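Local coordinates for protein fructose-2,6-bisphosphatase TIGAR B (Danio rerio, PDB 3E9D) that probably hydrolyses fructose 2,6-bisphosphate, and also fructose 1,6-bisphosphate, through a phosphohistidine intermediate, lowering glycolytic flux in favour of the pentose phosphate pathway, at residues 2-7 and 225-230; 51-56 and 144-149. All blocks are in the same frame, centred on the assembly; numbering follows the deposited sequence.

Contact 1 of 2, residues 2-7 and 225-230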
loop_
_atom_site.group_PDB
_atom_site.type_symbol
_atom_site.label_atom_id
_atom_site.label_comp_id
_atom_site.label_asym_id
_atom_site.label_seq_id
_atom_site.Cartn_x
_atom_site.Cartn_y
_atom_site.Cartn_z
ATOM N N LEU A 2 20.867 -0.861 0.851
ATOM C CA LEU A 2 19.955 -0.047 0.053
ATOM C C LEU A 2 18.850 0.563 0.908
ATOM O O LEU A 2 18.203 -0.135 1.689
ATOM C CB LEU A 2 19.333 -0.839 -1.110
ATOM C CG LEU A 2 18.323 -0.052 -1.976
ATOM C CD1 LEU A 2 19.011 1.058 -2.791
ATOM C CD2 LEU A 2 17.549 -0.994 -2.895
ATOM N N THR A 3 18.656 1.868 0.759
ATOM C CA THR A 3 17.556 2.573 1.402
ATOM C C THR A 3 16.612 3.040 0.314
ATOM O O THR A 3 17.048 3.651 -0.656
ATOM C CB THR A 3 18.046 3.797 2.190
ATOM O OG1 THR A 3 18.842 3.354 3.285
ATOM C CG2 THR A 3 16.849 4.631 2.739
ATOM N N PHE A 4 15.323 2.754 0.477
ATOM C CA PHE A 4 14.322 3.214 -0.490
ATOM C C PHE A 4 13.002 3.555 0.200
ATOM O O PHE A 4 12.688 3.002 1.266
ATOM C CB PHE A 4 14.121 2.192 -1.631
ATOM C CG PHE A 4 13.435 0.912 -1.215
ATOM C CD1 PHE A 4 12.045 0.801 -1.276
ATOM C CD2 PHE A 4 14.183 -0.191 -0.788
ATOM C CE1 PHE A 4 11.397 -0.377 -0.883
ATOM C CE2 PHE A 4 13.554 -1.395 -0.407
ATOM C CZ PHE A 4 12.145 -1.482 -0.459
ATOM N N ALA A 5 12.277 4.502 -0.389
ATOM C CA ALA A 5 10.964 4.905 0.089
ATOM C C ALA A 5 9.902 4.074 -0.610
ATOM O O ALA A 5 10.058 3.696 -1.788
ATOM C CB ALA A 5 10.726 6.393 -0.200
ATOM N N LEU A 6 8.833 3.773 0.123
ATOM C CA LEU A 6 7.686 3.101 -0.455
ATOM C C LEU A 6 6.434 3.927 -0.170
ATOM O O LEU A 6 6.057 4.085 0.997
ATOM C CB LEU A 6 7.519 1.693 0.135
ATOM C CG LEU A 6 6.261 0.963 -0.337
ATOM C CD1 LEU A 6 6.389 0.599 -1.812
ATOM C CD2 LEU A 6 5.988 -0.307 0.497
ATOM N N THR A 7 5.799 4.434 -1.226
ATOM C CA THR A 7 4.531 5.157 -1.082
ATOM C C THR A 7 3.409 4.226 -1.462
ATOM O O THR A 7 3.453 3.599 -2.521
ATOM C CB THR A 7 4.493 6.415 -1.969
ATOM O OG1 THR A 7 5.509 7.322 -1.525
ATOM C CG2 THR A 7 3.118 7.107 -1.910
ATOM N N PHE A 225 12.460 1.870 3.881
ATOM C CA PHE A 225 13.086 0.568 4.148
ATOM C C PHE A 225 14.596 0.664 3.989
ATOM O O PHE A 225 15.101 1.306 3.063
ATOM C CB PHE A 225 12.601 -0.471 3.136
ATOM C CG PHE A 225 11.161 -0.862 3.295
ATOM C CD1 PHE A 225 10.829 -2.049 3.950
ATOM C CD2 PHE A 225 10.139 -0.059 2.790
ATOM C CE1 PHE A 225 9.494 -2.447 4.086
ATOM C CE2 PHE A 225 8.792 -0.428 2.950
ATOM C CZ PHE A 225 8.471 -1.629 3.586
ATOM N N THR A 226 15.318 0.020 4.891
ATOM C CA THR A 226 16.737 -0.218 4.671
ATOM C C THR A 226 16.934 -1.724 4.618
ATOM O O THR A 226 16.525 -2.443 5.539
ATOM C CB THR A 226 17.601 0.411 5.770
ATOM O OG1 THR A 226 17.464 1.837 5.699
ATOM C CG2 THR A 226 19.066 0.039 5.578
ATOM N N ILE A 227 17.533 -2.192 3.528
ATOM C CA ILE A 227 17.699 -3.621 3.307
ATOM C C ILE A 227 19.182 -3.999 3.202
ATOM O O ILE A 227 19.992 -3.229 2.648
ATOM C CB ILE A 227 16.872 -4.147 2.107
ATOM C CG1 ILE A 227 17.278 -3.472 0.800
ATOM C CG2 ILE A 227 15.330 -3.950 2.346
ATOM C CD1 ILE A 227 16.666 -4.164 -0.470
ATOM N N HIS A 228 19.490 -5.181 3.755
ATOM C CA HIS A 228 20.814 -5.803 3.791
ATOM C C HIS A 228 20.749 -7.179 3.130
ATOM O O HIS A 228 19.717 -7.839 3.147
ATOM C CB HIS A 228 21.290 -6.011 5.251
ATOM C CG HIS A 228 21.743 -4.755 5.934
ATOM N ND1 HIS A 228 22.772 -4.739 6.858
ATOM C CD2 HIS A 228 21.294 -3.473 5.849
ATOM C CE1 HIS A 228 22.943 -3.502 7.301
ATOM N NE2 HIS A 228 22.066 -2.714 6.698
ATOM N N ARG A 229 21.870 -7.601 2.565
ATOM C CA ARG A 229 22.011 -8.934 2.026
ATOM C C ARG A 229 22.942 -9.727 2.929
ATOM O O ARG A 229 24.052 -9.280 3.237
ATOM C CB ARG A 229 22.602 -8.837 0.632
ATOM C CG ARG A 229 22.413 -10.038 -0.232
ATOM C CD ARG A 229 22.411 -9.550 -1.677
ATOM N NE ARG A 229 22.704 -10.627 -2.594
ATOM C CZ ARG A 229 21.807 -11.196 -3.381
ATOM N NH1 ARG A 229 20.538 -10.771 -3.393
ATOM N NH2 ARG A 229 22.194 -12.193 -4.170
ATOM N N GLU A 230 22.464 -10.883 3.372
ATOM C CA GLU A 230 23.258 -11.837 4.156
ATOM C C GLU A 230 22.987 -13.227 3.630
ATOM O O GLU A 230 21.836 -13.678 3.634
ATOM C CB GLU A 230 22.862 -11.793 5.622
ATOM C CG GLU A 230 23.160 -10.476 6.284
ATOM C CD GLU A 230 22.205 -10.168 7.414
ATOM O OE1 GLU A 230 21.118 -10.799 7.485
ATOM O OE2 GLU A 230 22.542 -9.279 8.227
#

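Contact 2 of 2, residues 51-56 and 144-149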
loop_
_atom_site.group_PDB
_atom_site.type_symbol
_atom_site.label_atom_id
_atom_site.label_comp_id
_atom_site.label_asym_id
_atom_site.label_seq_id
_atom_site.Cartn_x
_atom_site.Cartn_y
_atom_site.Cartn_z
ATOM N N PHE A 51 9.101 8.549 -8.896
ATOM C CA PHE A 51 8.948 7.136 -8.599
ATOM C C PHE A 51 9.800 6.342 -9.573
ATOM O O PHE A 51 9.522 6.322 -10.758
ATOM C CB PHE A 51 7.474 6.733 -8.664
ATOM C CG PHE A 51 6.603 7.490 -7.697
ATOM C CD1 PHE A 51 6.747 7.302 -6.317
ATOM C CD2 PHE A 51 5.649 8.402 -8.158
ATOM C CE1 PHE A 51 5.941 7.994 -5.408
ATOM C CE2 PHE A 51 4.828 9.113 -7.258
ATOM C CZ PHE A 51 4.972 8.908 -5.882
ATOM N N THR A 52 10.870 5.727 -9.060
ATOM C CA THR A 52 11.766 4.884 -9.863
ATOM C C THR A 52 11.115 3.558 -10.189
ATOM O O THR A 52 11.498 2.878 -11.136
ATOM C CB THR A 52 13.089 4.606 -9.104
ATOM O OG1 THR A 52 12.787 4.083 -7.799
ATOM C CG2 THR A 52 13.914 5.900 -8.941
ATOM N N ASN A 53 10.124 3.170 -9.405
ATOM C CA ASN A 53 9.491 1.876 -9.592
ATOM C C ASN A 53 8.029 1.988 -9.243
ATOM O O ASN A 53 7.681 2.694 -8.299
ATOM C CB ASN A 53 10.129 0.846 -8.656
ATOM C CG ASN A 53 11.620 0.686 -8.892
ATOM O OD1 ASN A 53 12.436 1.429 -8.333
ATOM N ND2 ASN A 53 11.980 -0.263 -9.743
ATOM N N VAL A 54 7.172 1.299 -9.997
ATOM C CA VAL A 54 5.735 1.348 -9.736
ATOM C C VAL A 54 5.119 -0.069 -9.807
ATOM O O VAL A 54 5.311 -0.796 -10.793
ATOM C CB VAL A 54 4.991 2.272 -10.720
ATOM C CG1 VAL A 54 3.475 2.243 -10.436
ATOM C CG2 VAL A 54 5.514 3.705 -10.666
ATOM N N PHE A 55 4.356 -0.423 -8.778
ATOM C CA PHE A 55 3.739 -1.742 -8.647
ATOM C C PHE A 55 2.254 -1.555 -8.382
ATOM O O PHE A 55 1.857 -0.741 -7.530
ATOM C CB PHE A 55 4.395 -2.537 -7.512
ATOM C CG PHE A 55 5.892 -2.604 -7.632
ATOM C CD1 PHE A 55 6.479 -3.496 -8.511
ATOM C CD2 PHE A 55 6.704 -1.719 -6.925
ATOM C CE1 PHE A 55 7.867 -3.533 -8.674
ATOM C CE2 PHE A 55 8.104 -1.748 -7.076
ATOM C CZ PHE A 55 8.680 -2.658 -7.952
ATOM N N VAL A 56 1.430 -2.295 -9.110
ATOM C CA VAL A 56 -0.016 -2.147 -8.984
ATOM C C VAL A 56 -0.643 -3.517 -8.984
ATOM O O VAL A 56 -0.138 -4.435 -9.645
ATOM C CB VAL A 56 -0.604 -1.361 -10.194
ATOM C CG1 VAL A 56 -2.013 -0.887 -9.880
ATOM C CG2 VAL A 56 0.286 -0.159 -10.542
ATOM N N PHE A 144 16.874 -4.227 -5.200
ATOM C CA PHE A 144 18.296 -4.470 -5.040
ATOM C C PHE A 144 18.978 -4.683 -6.391
ATOM O O PHE A 144 20.023 -4.113 -6.630
ATOM C CB PHE A 144 18.540 -5.662 -4.121
ATOM C CG PHE A 144 19.930 -5.721 -3.570
ATOM C CD1 PHE A 144 20.266 -4.996 -2.440
ATOM C CD2 PHE A 144 20.895 -6.504 -4.179
ATOM C CE1 PHE A 144 21.553 -5.055 -1.923
ATOM C CE2 PHE A 144 22.183 -6.568 -3.682
ATOM C CZ PHE A 144 22.515 -5.848 -2.551
ATOM N N GLU A 145 18.379 -5.498 -7.258
ATOM C CA GLU A 145 18.936 -5.774 -8.591
ATOM C C GLU A 145 19.025 -4.524 -9.455
ATOM O O GLU A 145 19.950 -4.375 -10.238
ATOM C CB GLU A 145 18.044 -6.736 -9.359
ATOM C CG GLU A 145 18.164 -8.172 -8.985
ATOM C CD GLU A 145 16.972 -8.972 -9.483
ATOM O OE1 GLU A 145 16.052 -8.369 -10.089
ATOM O OE2 GLU A 145 16.936 -10.198 -9.246
ATOM N N GLU A 146 18.031 -3.652 -9.348
ATOM C CA GLU A 146 18.007 -2.466 -10.177
ATOM C C GLU A 146 18.797 -1.269 -9.645
ATOM O O GLU A 146 19.204 -0.402 -10.418
ATOM C CB GLU A 146 16.569 -2.038 -10.424
ATOM C CG GLU A 146 16.492 -0.687 -11.091
ATOM C CD GLU A 146 15.111 -0.364 -11.628
ATOM O OE1 GLU A 146 14.185 -1.221 -11.501
ATOM O OE2 GLU A 146 14.974 0.753 -12.184
ATOM N N HIS A 147 18.996 -1.181 -8.338
ATOM C CA HIS A 147 19.563 0.059 -7.798
ATOM C C HIS A 147 20.967 -0.075 -7.188
ATOM O O HIS A 147 21.268 0.504 -6.158
ATOM C CB HIS A 147 18.566 0.728 -6.851
ATOM C CG HIS A 147 17.275 1.083 -7.511
ATOM N ND1 HIS A 147 17.153 2.155 -8.368
ATOM C CD2 HIS A 147 16.057 0.492 -7.469
ATOM C CE1 HIS A 147 15.912 2.217 -8.814
ATOM N NE2 HIS A 147 15.226 1.223 -8.281
ATOM N N GLY A 148 21.831 -0.829 -7.863
ATOM C CA GLY A 148 23.243 -0.956 -7.459
ATOM C C GLY A 148 23.943 0.385 -7.315
ATOM O O GLY A 148 24.791 0.557 -6.444
ATOM N N SER A 149 23.571 1.344 -8.161
ATOM C CA SER A 149 24.118 2.706 -8.101
ATOM C C SER A 149 23.803 3.435 -6.809
ATOM O O SER A 149 24.448 4.428 -6.498
ATOM C CB SER A 149 23.577 3.552 -9.254
ATOM O OG SER A 149 23.911 2.948 -10.486
HETATM O O HOH W 1 13.972 3.263 -12.311
#

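Contact 1 of 2, residues 2-7 and 225-230
Strands 2-7 and 225-230 run antiparallel, their axes 4.8 Å apart at closest approach and their directions 150° apart, with Leu-2 opposite Ile-227 and Phe-4 opposite Phe-225 as hydrogen-bonded pairs and Thr-3 opposite Thr-226 as the non-hydrogen-bonded pair between them. Each hydrogen-bonded pair is closed in both directions; Ile-227 N gives a nearly straight bond to Leu-2 O at 2.8 Å. Leu-2, Phe-4, Phe-225 and Ile-227 share one face of the sheet. The rings of Phe-4 and Phe-225 are almost parallel, 10° between planes, but so far slid apart that they barely overlap, with centroids 5.3 Å apart. Over one face of the Phe-4 ring, toward its rim, lies instead the CB methylene of Phe-225, a CH-pi contact 4.0 Å from the centroid. Phe-4 CG sits between its backbone N and carbonyl carbon (chi1 70°), and the far end of the ring comes closer to 225-230 than the start of the side chain does. Beyond it, Leu-6 brings CB and CD2 to CE2 of the Phe-225 ring, CD2 at 3.7 Å. At the other end, Leu-2 and Ile-227 lie side by side and point the same way, Leu-2 CB 3.8 Å from Ile-227 CG1; helix 125-146 covers this end through Met-143 and Phe-140. The reverse face carries Thr-3 and Thr-226, whose OG1 atoms are hydrogen-bonded at 3.2 Å. This is the antiparallel pairing inside the mixed central sheet of the histidine phosphatase fold, where the N-terminal strand, parallel to 177-182 on its other side, meets a strand from late in the chain.

Contact 2 of 2, residues 51-56 and 144-149
Asn-53, at the start of strand 53-56, meets His-147 and Glu-146 with the two ends of its amide, and these three residues, with Thr-52, make the contact. OD1 takes the imidazole: His-147 NE2 donates to Asn-53 OD1 at 2.8 Å, in the carbonyl plane and on a lone pair, although the oxygen lies slightly out of the ring plane. The two side chains meet tip to tip with amide and ring planes 79° apart. Because Asn-53 OD1 can only accept, the bond implies a proton on His-147 NE2. Thr-52 OG1 is a second donor to Asn-53 OD1, at 2.7 Å, so two bonds grip this oxygen. The same hydroxyl is also bonded to the backbone N of His-177, on the next strand. On the other side of the amide, Asn-53 ND2 donates to Glu-146 OE1 at 3.0 Å; the carboxylate oxygen lies close to the amide plane, but the donor stands above the carboxylate plane, and the N-H...O angle is a bent 140°. With both ends engaged, the rotation of the amide is well defined. Glu-146 CG is anti to the backbone N (chi1 171°), and CG lies over the centre of the His-147 ring, 3.6 Å above its plane. Thr-52 CB approaches His-147 CE1 at 3.7 Å. A water donates to both Thr-52 O and Glu-146 OE2, bridging the segments beside the direct bonds. His-147 is the first residue after helix 125-146 to leave helical phi/psi. This is a polar junction between a helix's C-terminal end and the start of a parallel strand, in the alpha/beta sandwich of the histidine phosphatases.

In the fold
From the N terminus the chain enters strand 2-10, inside the mixed sheet, and later reaches strand 53-56, two places across on its parallel side. Helix 125-146 then packs over the sheet, and its C-terminal end comes back to 51-56, closing the loop of contact 2. Strand 177-182 next fills the place between 53-56 and 2-10, and strand 220-230 finally pairs with 2-10, closing contact 1 across 217 residues. Contact 2 is thus nested inside the loop of contact 1. The two touch, among other places, where Leu-2 and Arg-229 meet Phe-144, so the helix end is tied to both the parallel and the antiparallel parts of one sheet.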